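Local coordinates for protein putative 5-dehydro-2-deoxygluconokinase (Bacillus halodurans C-125, PDB 2QCV) that probably phosphorylates 5-dehydro-2-deoxy-D-gluconate with ATP, a step in the breakdown of myo-inositol to acetyl-CoA, at residues I17-I22 and I114-Q119; N49-S54 and L59-I64; G146-K151 and E156-A161; E208-L213 and E235-K240. All coordinates share one frame; numbering follows the deposited sequence.

Interaction 1 (I17-I22 and I114-Q119); sequences IGRACI and ILMYRQ
Arg19 and Met116, the latter modelled as selenomethionine, reach for each other from opposite directions, and the terminal methyl of Met116 comes to rest over one face of the Arg19 guanidinium. The nearest pair is Met116 CE and Arg19 NH1 at 3.8 Å, with Arg19 CZ slightly farther from the same methyl at 4.2 Å. The arginine runs extended until a bend at chi3 (-71°) turns its flat end across the path of the incoming chain. Met116 bends earlier, at chi2 (82°), which swings SE and CE out from a strand whose backbone keeps its distance: even the nearest CA pair, Cys21 and Arg118, is 9.8 Å apart. Segment 17-22 carries the chain from the core strand 12-17 into strand 21-26 of the four-stranded lid sheet, a feature of the PfkB sugar kinases, and segment 114-119 leaves that sheet at the end of strand 111-117. Within the lid the same methyl also lies loosely by Cys21, SG to CE being 4.5 Å. The polar end of Arg19 is engaged by Asp123, whose OD2 forms a salt bridge with NE, so Met116 packs on a guanidinium already held by its charge partner. The outer strand also borders a second subunit, where Tyr117 OH hydrogen-bonds with Thr99 O of that neighbouring chain.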
# COMPACT_ATOMS: atom_id res chain seq x y z
N ILE A 17 4.40 3.77 -26.89
CA ILE A 17 3.99 4.17 -25.54
C ILE A 17 4.20 2.99 -24.61
O ILE A 17 3.81 1.87 -24.91
CB ILE A 17 2.52 4.71 -25.49
CG1 ILE A 17 2.11 5.12 -24.08
CG2 ILE A 17 1.51 3.72 -26.08
CD1 ILE A 17 0.89 6.08 -24.04
N GLY A 18 4.87 3.28 -23.49
CA GLY A 18 4.98 2.35 -22.38
C GLY A 18 6.37 2.42 -21.76
O GLY A 18 6.84 3.49 -21.40
N ARG A 19 6.99 1.24 -21.61
CA ARG A 19 8.20 1.08 -20.80
C ARG A 19 9.50 1.29 -21.56
O ARG A 19 9.76 0.65 -22.60
CB ARG A 19 8.25 -0.34 -20.22
CG ARG A 19 9.52 -0.67 -19.45
CD ARG A 19 9.33 -2.02 -18.70
NE ARG A 19 8.40 -1.79 -17.60
CZ ARG A 19 7.66 -2.72 -17.00
NH1 ARG A 19 7.76 -4.01 -17.33
NH2 ARG A 19 6.85 -2.34 -16.02
N ALA A 20 10.35 2.13 -20.97
CA ALA A 20 11.77 2.19 -21.28
C ALA A 20 12.48 1.96 -19.95
O ALA A 20 12.25 2.68 -18.97
CB ALA A 20 12.17 3.52 -21.88
N CYS A 21 13.28 0.89 -19.87
CA CYS A 21 13.91 0.56 -18.61
C CYS A 21 15.38 0.17 -18.83
O CYS A 21 15.95 0.44 -19.88
CB CYS A 21 13.11 -0.56 -17.93
SG CYS A 21 13.11 -2.03 -18.83
N ILE A 22 15.98 -0.39 -17.80
CA ILE A 22 17.37 -0.86 -17.86
C ILE A 22 17.40 -2.37 -17.96
O ILE A 22 16.81 -3.08 -17.15
CB ILE A 22 18.14 -0.43 -16.62
CG1 ILE A 22 18.17 1.11 -16.53
CG2 ILE A 22 19.63 -1.01 -16.63
CD1 ILE A 22 18.92 1.74 -17.71
N ILE A 114 14.66 -13.75 -17.04
CA ILE A 114 14.93 -12.44 -16.51
C ILE A 114 14.53 -12.43 -15.03
O ILE A 114 13.45 -12.95 -14.66
CB ILE A 114 14.18 -11.35 -17.32
CG1 ILE A 114 14.90 -11.07 -18.64
CG2 ILE A 114 14.01 -10.05 -16.55
CD1 ILE A 114 14.06 -10.31 -19.66
N LEU A 115 15.40 -11.87 -14.19
CA LEU A 115 15.03 -11.51 -12.82
C LEU A 115 14.60 -10.04 -12.92
O LEU A 115 15.43 -9.17 -13.24
CB LEU A 115 16.23 -11.73 -11.89
CG LEU A 115 16.08 -11.36 -10.40
CD1 LEU A 115 14.77 -11.89 -9.84
CD2 LEU A 115 17.25 -11.88 -9.63
N MSE A 116 13.32 -9.76 -12.73
CA MSE A 116 12.76 -8.44 -12.95
C MSE A 116 12.48 -7.66 -11.68
O MSE A 116 11.98 -8.20 -10.70
CB MSE A 116 11.45 -8.57 -13.74
CG MSE A 116 10.86 -7.25 -14.20
SE MSE A 116 11.72 -6.58 -15.87
CE MSE A 116 11.15 -4.65 -15.80
N TYR A 117 12.85 -6.39 -11.69
CA TYR A 117 12.46 -5.42 -10.66
C TYR A 117 11.36 -4.57 -11.33
O TYR A 117 11.65 -3.79 -12.21
CB TYR A 117 13.66 -4.57 -10.26
CG TYR A 117 14.58 -5.33 -9.32
CD1 TYR A 117 15.30 -6.45 -9.75
CD2 TYR A 117 14.70 -4.94 -8.00
CE1 TYR A 117 16.12 -7.13 -8.87
CE2 TYR A 117 15.52 -5.62 -7.11
CZ TYR A 117 16.23 -6.72 -7.56
OH TYR A 117 17.02 -7.39 -6.66
N ARG A 118 10.10 -4.82 -10.97
CA ARG A 118 8.93 -4.22 -11.68
C ARG A 118 7.93 -3.50 -10.76
O ARG A 118 7.04 -2.79 -11.24
CB ARG A 118 8.18 -5.29 -12.46
CG ARG A 118 7.47 -6.28 -11.57
CD ARG A 118 6.68 -7.33 -12.37
NE ARG A 118 7.50 -8.42 -12.89
CZ ARG A 118 8.01 -9.39 -12.14
NH1 ARG A 118 7.84 -9.40 -10.81
NH2 ARG A 118 8.72 -10.36 -12.71
N GLN A 119 8.08 -3.62 -9.45
CA GLN A 119 7.10 -3.03 -8.52
C GLN A 119 7.21 -1.50 -8.41
O GLN A 119 8.26 -0.95 -8.07
CB GLN A 119 7.17 -3.65 -7.12
CG GLN A 119 6.39 -2.87 -6.05
CD GLN A 119 6.45 -3.49 -4.68
OE1 GLN A 119 6.13 -4.65 -4.52
NE2 GLN A 119 6.87 -2.71 -3.67

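Interaction 2 (N49-S54 and L59-I64); sequences NIVIGS and LKAGFI
Ile50 O is gripped twice by Ser54: by its backbone N, in the ordinary helical bond of 2.9 Å, and by its OG at 2.8 Å. The two donors reach Ile50 O from opposite faces of the carbonyl plane. With chi1 at -65°, OG lies beside the backbone N and is folded back along the helix, which secures the polar end of this buried serine and leaves CB to meet the loop that leads into the strand. There Ser54 CB packs on Leu59 CD1 at 3.9 Å. Directly beside this contact, Leu59 N donates to Ser54 O at 3.0 Å with an N-H...O angle of 155°, tying the end of segment 49-54 to the start of segment 59-64. An alanine at Ser54 would keep CB but is likely to cost the helix its second grip on Ile50 O and to thin the cover over Leu59 CD1. One turn back, Val51 supplies the rest of the interface. Its CB meets Ala61 CB at 3.8 Å, CG1 lies against Gly62 O, and CG2 approaches Phe63 CD1 at 3.8 Å, the two side chains crossing at about a right angle. The small residues Ala61 and Gly62 allow this close fit, and Met80 of helix 71-82 packs on both Val51 and Phe63. Helix and strand run nearly antiparallel, with short axes 8.3 Å apart at closest approach, as expected where helix 46-56 of a PfkB kinase returns the chain, after its excursion through the lid strands, to strand 61-67, beside and parallel to strand 12-17 in the central sheet.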
# COMPACT_ATOMS: atom_id res chain seq x y z
N ASN A 49 12.70 -0.88 -27.05
CA ASN A 49 13.44 -1.70 -27.99
C ASN A 49 12.91 -1.55 -29.41
O ASN A 49 13.68 -1.54 -30.38
CB ASN A 49 13.34 -3.19 -27.62
CG ASN A 49 14.13 -3.54 -26.43
OD1 ASN A 49 15.06 -2.82 -26.02
ND2 ASN A 49 13.76 -4.69 -25.81
N ILE A 50 11.59 -1.48 -29.53
CA ILE A 50 10.97 -1.40 -30.86
C ILE A 50 11.36 -0.05 -31.49
O ILE A 50 11.74 -0.00 -32.66
CB ILE A 50 9.44 -1.59 -30.82
CG1 ILE A 50 9.12 -3.04 -30.44
CG2 ILE A 50 8.78 -1.26 -32.21
CD1 ILE A 50 7.61 -3.30 -30.18
N VAL A 51 11.29 1.04 -30.74
CA VAL A 51 11.67 2.35 -31.33
C VAL A 51 13.18 2.48 -31.59
O VAL A 51 13.56 3.09 -32.57
CB VAL A 51 11.13 3.61 -30.62
CG1 VAL A 51 9.57 3.60 -30.65
CG2 VAL A 51 11.71 3.80 -29.21
N ILE A 52 14.01 1.92 -30.73
CA ILE A 52 15.46 1.93 -30.97
C ILE A 52 15.80 1.09 -32.21
O ILE A 52 16.59 1.49 -33.09
CB ILE A 52 16.22 1.40 -29.75
CG1 ILE A 52 16.07 2.34 -28.53
CG2 ILE A 52 17.74 1.24 -30.08
CD1 ILE A 52 16.52 1.72 -27.15
N GLY A 53 15.18 -0.09 -32.32
CA GLY A 53 15.37 -0.89 -33.51
C GLY A 53 14.88 -0.20 -34.78
O GLY A 53 15.49 -0.27 -35.84
N SER A 54 13.73 0.45 -34.69
CA SER A 54 13.18 1.19 -35.81
C SER A 54 14.11 2.30 -36.27
O SER A 54 14.27 2.51 -37.48
CB SER A 54 11.81 1.79 -35.45
OG SER A 54 10.87 0.75 -35.21
N LEU A 59 13.85 4.57 -39.57
CA LEU A 59 12.53 5.18 -39.36
C LEU A 59 12.68 6.33 -38.39
O LEU A 59 13.62 6.32 -37.59
CB LEU A 59 11.53 4.17 -38.79
CG LEU A 59 11.21 2.93 -39.67
CD1 LEU A 59 10.22 2.04 -38.96
CD2 LEU A 59 10.69 3.29 -41.02
N LYS A 60 11.78 7.30 -38.46
CA LYS A 60 11.73 8.40 -37.50
C LYS A 60 10.75 7.98 -36.40
O LYS A 60 9.55 7.82 -36.65
CB LYS A 60 11.29 9.71 -38.16
CG LYS A 60 12.21 10.13 -39.36
N ALA A 61 11.28 7.83 -35.19
CA ALA A 61 10.53 7.34 -34.06
C ALA A 61 10.48 8.33 -32.90
O ALA A 61 11.41 9.14 -32.68
CB ALA A 61 11.10 5.98 -33.59
N GLY A 62 9.36 8.29 -32.19
CA GLY A 62 9.14 9.02 -30.96
C GLY A 62 8.62 8.10 -29.88
O GLY A 62 8.42 6.90 -30.12
N PHE A 63 8.41 8.66 -28.69
CA PHE A 63 8.13 7.84 -27.51
C PHE A 63 7.33 8.63 -26.48
O PHE A 63 7.60 9.81 -26.24
CB PHE A 63 9.45 7.34 -26.86
CG PHE A 63 9.27 6.10 -25.99
CD1 PHE A 63 9.23 4.87 -26.54
CD2 PHE A 63 9.15 6.21 -24.62
CE1 PHE A 63 9.07 3.72 -25.75
CE2 PHE A 63 8.98 5.09 -23.85
CZ PHE A 63 8.94 3.84 -24.43
N ILE A 64 6.36 7.95 -25.88
CA ILE A 64 5.59 8.46 -24.74
C ILE A 64 5.88 7.53 -23.58
O ILE A 64 5.50 6.36 -23.59
CB ILE A 64 4.08 8.55 -25.01
CG1 ILE A 64 3.82 9.46 -26.23
CG2 ILE A 64 3.32 9.09 -23.75
CD1 ILE A 64 2.42 9.33 -26.80

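Interaction 3 (G146-K151 and E156-A161); sequences GTALSK and EAVLKA
Val158 sets CG1 anti to its backbone N (chi1 171°) and CG2 anti to its carbonyl carbon, and this splay gives each methyl a separate partner on segment 146-151. CG2 presses on Ala148 CB at 3.6 Å, while CG1 meets Leu149 CD2 at 3.7 Å. Leu149 turns CG to the side of its backbone N (chi1 -60°) and extends from there, so that its CD2 branch slides over the valine, the two side chains crossing at about a right angle. Val158 CB is also close to this branch, and CG2 lies 3.9 Å from Ala148 O. The backbone that carries Ala148 and Leu149 is a short 3-10 turn just after strand 139-145. The turn is held in part by Thr147 O, which accepts both the backbone N of Ser150 and, in the carbonyl plane, Ser150 OG at 2.7 Å with a C=O...donor angle of 160°. Two further carbonyls of the turn are taken by residues at the start of helix 154-167: Ala148 O by Ser154 OG, and Leu149 O by Arg155 NE. The contact thus folds the beta-to-alpha connection of one alpha/beta unit back on its own helix, with Val144 of the preceding strand also packing on Val158. The helix also borders a third subunit, where Lys160 NZ forms a salt bridge with Glu187 OE2 of that neighbouring chain. Between the two segments the side chains meet only through hydrocarbon, with one methyl also resting near Ala148 O, which implies a fit governed by shape and burial, while directional bonding is left to the carbonyls of the turn.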
# COMPACT_ATOMS: atom_id res chain seq x y z
N GLY A 146 1.45 -4.34 -24.69
CA GLY A 146 0.54 -4.91 -23.71
C GLY A 146 0.90 -4.71 -22.25
O GLY A 146 0.01 -4.55 -21.41
N THR A 147 2.18 -4.73 -21.93
CA THR A 147 2.57 -4.64 -20.52
C THR A 147 2.22 -3.28 -19.94
O THR A 147 2.00 -3.15 -18.73
CB THR A 147 4.06 -5.00 -20.32
OG1 THR A 147 4.24 -6.35 -20.73
CG2 THR A 147 4.51 -4.83 -18.87
N ALA A 148 2.14 -2.25 -20.80
CA ALA A 148 1.75 -0.91 -20.35
C ALA A 148 0.29 -0.87 -19.84
O ALA A 148 -0.12 0.11 -19.23
CB ALA A 148 1.96 0.12 -21.45
N LEU A 149 -0.49 -1.91 -20.11
CA LEU A 149 -1.86 -2.03 -19.61
C LEU A 149 -1.92 -2.72 -18.26
O LEU A 149 -3.01 -2.86 -17.71
CB LEU A 149 -2.73 -2.80 -20.61
CG LEU A 149 -2.90 -2.25 -22.01
CD1 LEU A 149 -3.46 -3.32 -23.01
CD2 LEU A 149 -3.82 -1.04 -21.99
N SER A 150 -0.78 -3.20 -17.74
CA SER A 150 -0.76 -4.05 -16.54
C SER A 150 -1.14 -3.32 -15.25
O SER A 150 -1.58 -3.97 -14.30
CB SER A 150 0.60 -4.74 -16.37
OG SER A 150 1.66 -3.80 -16.11
N LYS A 151 -1.00 -1.99 -15.20
CA LYS A 151 -1.30 -1.26 -13.98
C LYS A 151 -1.74 0.15 -14.35
O LYS A 151 -1.25 0.72 -15.30
CB LYS A 151 -0.03 -1.11 -13.09
CG LYS A 151 0.57 -2.36 -12.49
CD LYS A 151 -0.28 -2.93 -11.36
CE LYS A 151 0.14 -4.40 -11.07
NZ LYS A 151 -0.95 -5.17 -10.39
N GLU A 156 -4.61 3.66 -18.16
CA GLU A 156 -5.48 4.76 -18.65
C GLU A 156 -4.77 5.71 -19.61
O GLU A 156 -5.40 6.23 -20.55
CB GLU A 156 -6.08 5.57 -17.50
CG GLU A 156 -6.93 4.79 -16.59
CD GLU A 156 -6.14 3.98 -15.57
OE1 GLU A 156 -5.33 4.56 -14.89
OE2 GLU A 156 -6.43 2.81 -15.40
N ALA A 157 -3.47 5.93 -19.39
CA ALA A 157 -2.67 6.68 -20.33
C ALA A 157 -2.69 6.00 -21.70
O ALA A 157 -2.84 6.66 -22.72
CB ALA A 157 -1.18 6.83 -19.82
N VAL A 158 -2.54 4.67 -21.72
CA VAL A 158 -2.58 3.93 -22.99
C VAL A 158 -3.95 4.02 -23.63
O VAL A 158 -4.08 4.24 -24.83
CB VAL A 158 -2.18 2.46 -22.79
CG1 VAL A 158 -2.43 1.65 -24.03
CG2 VAL A 158 -0.65 2.38 -22.35
N LEU A 159 -5.00 3.83 -22.83
CA LEU A 159 -6.35 3.91 -23.40
C LEU A 159 -6.60 5.31 -24.01
O LEU A 159 -7.26 5.44 -25.07
CB LEU A 159 -7.39 3.48 -22.35
CG LEU A 159 -7.37 2.01 -21.88
CD1 LEU A 159 -8.39 1.81 -20.72
CD2 LEU A 159 -7.68 1.12 -23.06
N LYS A 160 -6.12 6.36 -23.33
CA LYS A 160 -6.24 7.71 -23.85
C LYS A 160 -5.47 7.87 -25.17
O LYS A 160 -6.01 8.37 -26.16
CB LYS A 160 -5.74 8.76 -22.84
CG LYS A 160 -5.66 10.15 -23.45
CD LYS A 160 -5.36 11.18 -22.37
CE LYS A 160 -5.16 12.59 -23.00
NZ LYS A 160 -4.96 13.63 -21.90
N ALA A 161 -4.23 7.40 -25.18
CA ALA A 161 -3.40 7.43 -26.42
C ALA A 161 -4.08 6.79 -27.63
O ALA A 161 -4.07 7.37 -28.71
CB ALA A 161 -2.02 6.78 -26.15

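Interaction 4 (E208-L213 and E235-K240); sequences EEFDVL and ELIVIK
In the alpha/beta core, helix 207-213 lies across the face of strand 236-240, and Phe210 is the side chain that spans the gap of 8.8 Å between their short axes. Its ring is met by three consecutive strand residues in three ways. Ile239 CG1 sits over one face in a CH-pi contact, 4.2 Å from the centroid and 26° off the ring normal. Val238 O lies at the edge, near the ring plane, 3.4 Å from Phe210 CE2. Farther back along the strand, Ile237 CG2 touches Phe210 CZ at 3.7 Å. Cutting Phe210 down to an alanine would probably open a gap between helix and strand and leave Ile237 and Ile239 without the ring they pack against. Beside this apolar patch a water bridges two charged side chains, donating to Glu209 OE1 and accepting from Lys240 NZ at 2.8 Å; Lys240 also makes a cation-pi contact with Tyr275. Val203 and Thr225 add to the surroundings of the ring. Strands 202-206 and 236-240 are parallel neighbours joined through helices 207-213 and 222-229, a beta-alpha-beta connection of the ribokinase-like fold.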
# COMPACT_ATOMS: atom_id res chain seq x y z
N GLU A 208 0.59 -17.98 -28.20
CA GLU A 208 0.36 -18.03 -26.76
C GLU A 208 -0.23 -16.72 -26.21
O GLU A 208 -1.13 -16.74 -25.38
CB GLU A 208 1.64 -18.42 -26.04
CG GLU A 208 2.03 -19.87 -26.27
N GLU A 209 0.22 -15.60 -26.76
CA GLU A 209 -0.29 -14.30 -26.38
C GLU A 209 -1.74 -14.09 -26.83
O GLU A 209 -2.56 -13.50 -26.10
CB GLU A 209 0.65 -13.23 -26.91
CG GLU A 209 1.96 -13.21 -26.19
CD GLU A 209 3.06 -12.33 -26.82
OE1 GLU A 209 3.05 -12.00 -28.01
OE2 GLU A 209 3.97 -11.96 -26.07
N PHE A 210 -2.10 -14.58 -28.00
CA PHE A 210 -3.49 -14.54 -28.41
C PHE A 210 -4.35 -15.44 -27.55
O PHE A 210 -5.52 -15.09 -27.28
CB PHE A 210 -3.68 -14.85 -29.90
CG PHE A 210 -3.34 -13.67 -30.82
CD1 PHE A 210 -4.28 -12.69 -31.07
CD2 PHE A 210 -2.09 -13.53 -31.36
CE1 PHE A 210 -3.97 -11.61 -31.91
CE2 PHE A 210 -1.77 -12.44 -32.23
CZ PHE A 210 -2.70 -11.51 -32.50
N ASP A 211 -3.81 -16.59 -27.12
CA ASP A 211 -4.54 -17.44 -26.18
C ASP A 211 -4.87 -16.64 -24.91
O ASP A 211 -5.99 -16.68 -24.45
CB ASP A 211 -3.78 -18.70 -25.75
CG ASP A 211 -3.42 -19.60 -26.89
OD1 ASP A 211 -4.10 -19.56 -27.94
OD2 ASP A 211 -2.45 -20.38 -26.73
N VAL A 212 -3.90 -15.89 -24.39
CA VAL A 212 -4.13 -15.06 -23.19
C VAL A 212 -5.21 -14.01 -23.44
O VAL A 212 -6.11 -13.84 -22.63
CB VAL A 212 -2.80 -14.47 -22.70
CG1 VAL A 212 -3.01 -13.38 -21.62
CG2 VAL A 212 -1.95 -15.65 -22.15
N LEU A 213 -5.09 -13.30 -24.55
CA LEU A 213 -6.09 -12.34 -25.01
C LEU A 213 -7.50 -12.92 -25.00
O LEU A 213 -8.46 -12.26 -24.61
CB LEU A 213 -5.71 -11.86 -26.40
CG LEU A 213 -6.50 -10.75 -27.14
CD1 LEU A 213 -5.68 -9.94 -28.18
CD2 LEU A 213 -7.78 -11.31 -27.80
N GLU A 235 -7.63 -4.60 -39.06
CA GLU A 235 -7.54 -4.88 -40.52
C GLU A 235 -6.40 -5.86 -40.83
O GLU A 235 -6.38 -6.45 -41.88
CB GLU A 235 -7.32 -3.55 -41.27
CG GLU A 235 -5.89 -3.00 -41.10
CD GLU A 235 -5.68 -1.50 -41.49
OE1 GLU A 235 -6.68 -0.84 -41.85
OE2 GLU A 235 -4.50 -1.03 -41.47
N LEU A 236 -5.51 -6.08 -39.86
CA LEU A 236 -4.33 -6.93 -40.01
C LEU A 236 -3.98 -7.57 -38.70
O LEU A 236 -3.81 -6.88 -37.70
CB LEU A 236 -3.12 -6.13 -40.50
CG LEU A 236 -1.78 -6.88 -40.72
CD1 LEU A 236 -1.85 -8.02 -41.82
CD2 LEU A 236 -0.71 -5.88 -41.05
N ILE A 237 -3.86 -8.90 -38.70
CA ILE A 237 -3.54 -9.63 -37.49
C ILE A 237 -2.37 -10.53 -37.81
O ILE A 237 -2.40 -11.30 -38.80
CB ILE A 237 -4.77 -10.47 -37.01
CG1 ILE A 237 -5.96 -9.56 -36.74
CG2 ILE A 237 -4.42 -11.38 -35.81
CD1 ILE A 237 -7.30 -10.27 -36.55
N VAL A 238 -1.31 -10.41 -37.02
CA VAL A 238 -0.10 -11.21 -37.22
C VAL A 238 0.10 -12.16 -36.04
O VAL A 238 0.21 -11.73 -34.90
CB VAL A 238 1.14 -10.32 -37.40
CG1 VAL A 238 2.39 -11.19 -37.56
CG2 VAL A 238 0.93 -9.32 -38.62
N ILE A 239 0.08 -13.46 -36.30
CA ILE A 239 0.14 -14.46 -35.23
C ILE A 239 1.43 -15.27 -35.44
O ILE A 239 1.61 -15.89 -36.49
CB ILE A 239 -1.11 -15.42 -35.21
CG1 ILE A 239 -2.44 -14.60 -35.26
CG2 ILE A 239 -1.05 -16.41 -34.01
CD1 ILE A 239 -3.74 -15.40 -35.18
N LYS A 240 2.32 -15.22 -34.45
CA LYS A 240 3.65 -15.85 -34.54
C LYS A 240 3.70 -17.17 -33.80
O LYS A 240 3.17 -17.32 -32.68
CB LYS A 240 4.70 -14.91 -33.97
CG LYS A 240 4.65 -13.50 -34.58
CD LYS A 240 5.60 -12.59 -33.87
CE LYS A 240 5.07 -12.09 -32.55
NZ LYS A 240 6.19 -11.48 -31.73
O HOH W 1 4.84 -10.86 -29.36

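All four contacts are largely buried, yet they serve different parts of the molecule. Interactions 2 and 4 both dock a helix on the central sheet, at strands 61-67 and 236-240, on opposite sides of the chain's centre; one combines apolar packing with a direct backbone hydrogen bond, the other centres on an aromatic ring and a bridging water. The side-chain packing of interaction 3 is aliphatic and close to a third subunit, whereas interaction 1 sets a methyl on a charged group where the core joins the lid, near a second subunit. Segment 17-22 touches interactions 2 and 3: Gly18 N probably bonds to Ile64 O, and Ile17 CD1 packs on Ala161 CB. Interaction 4 stands apart, its centre about 23 Å from that of interaction 1.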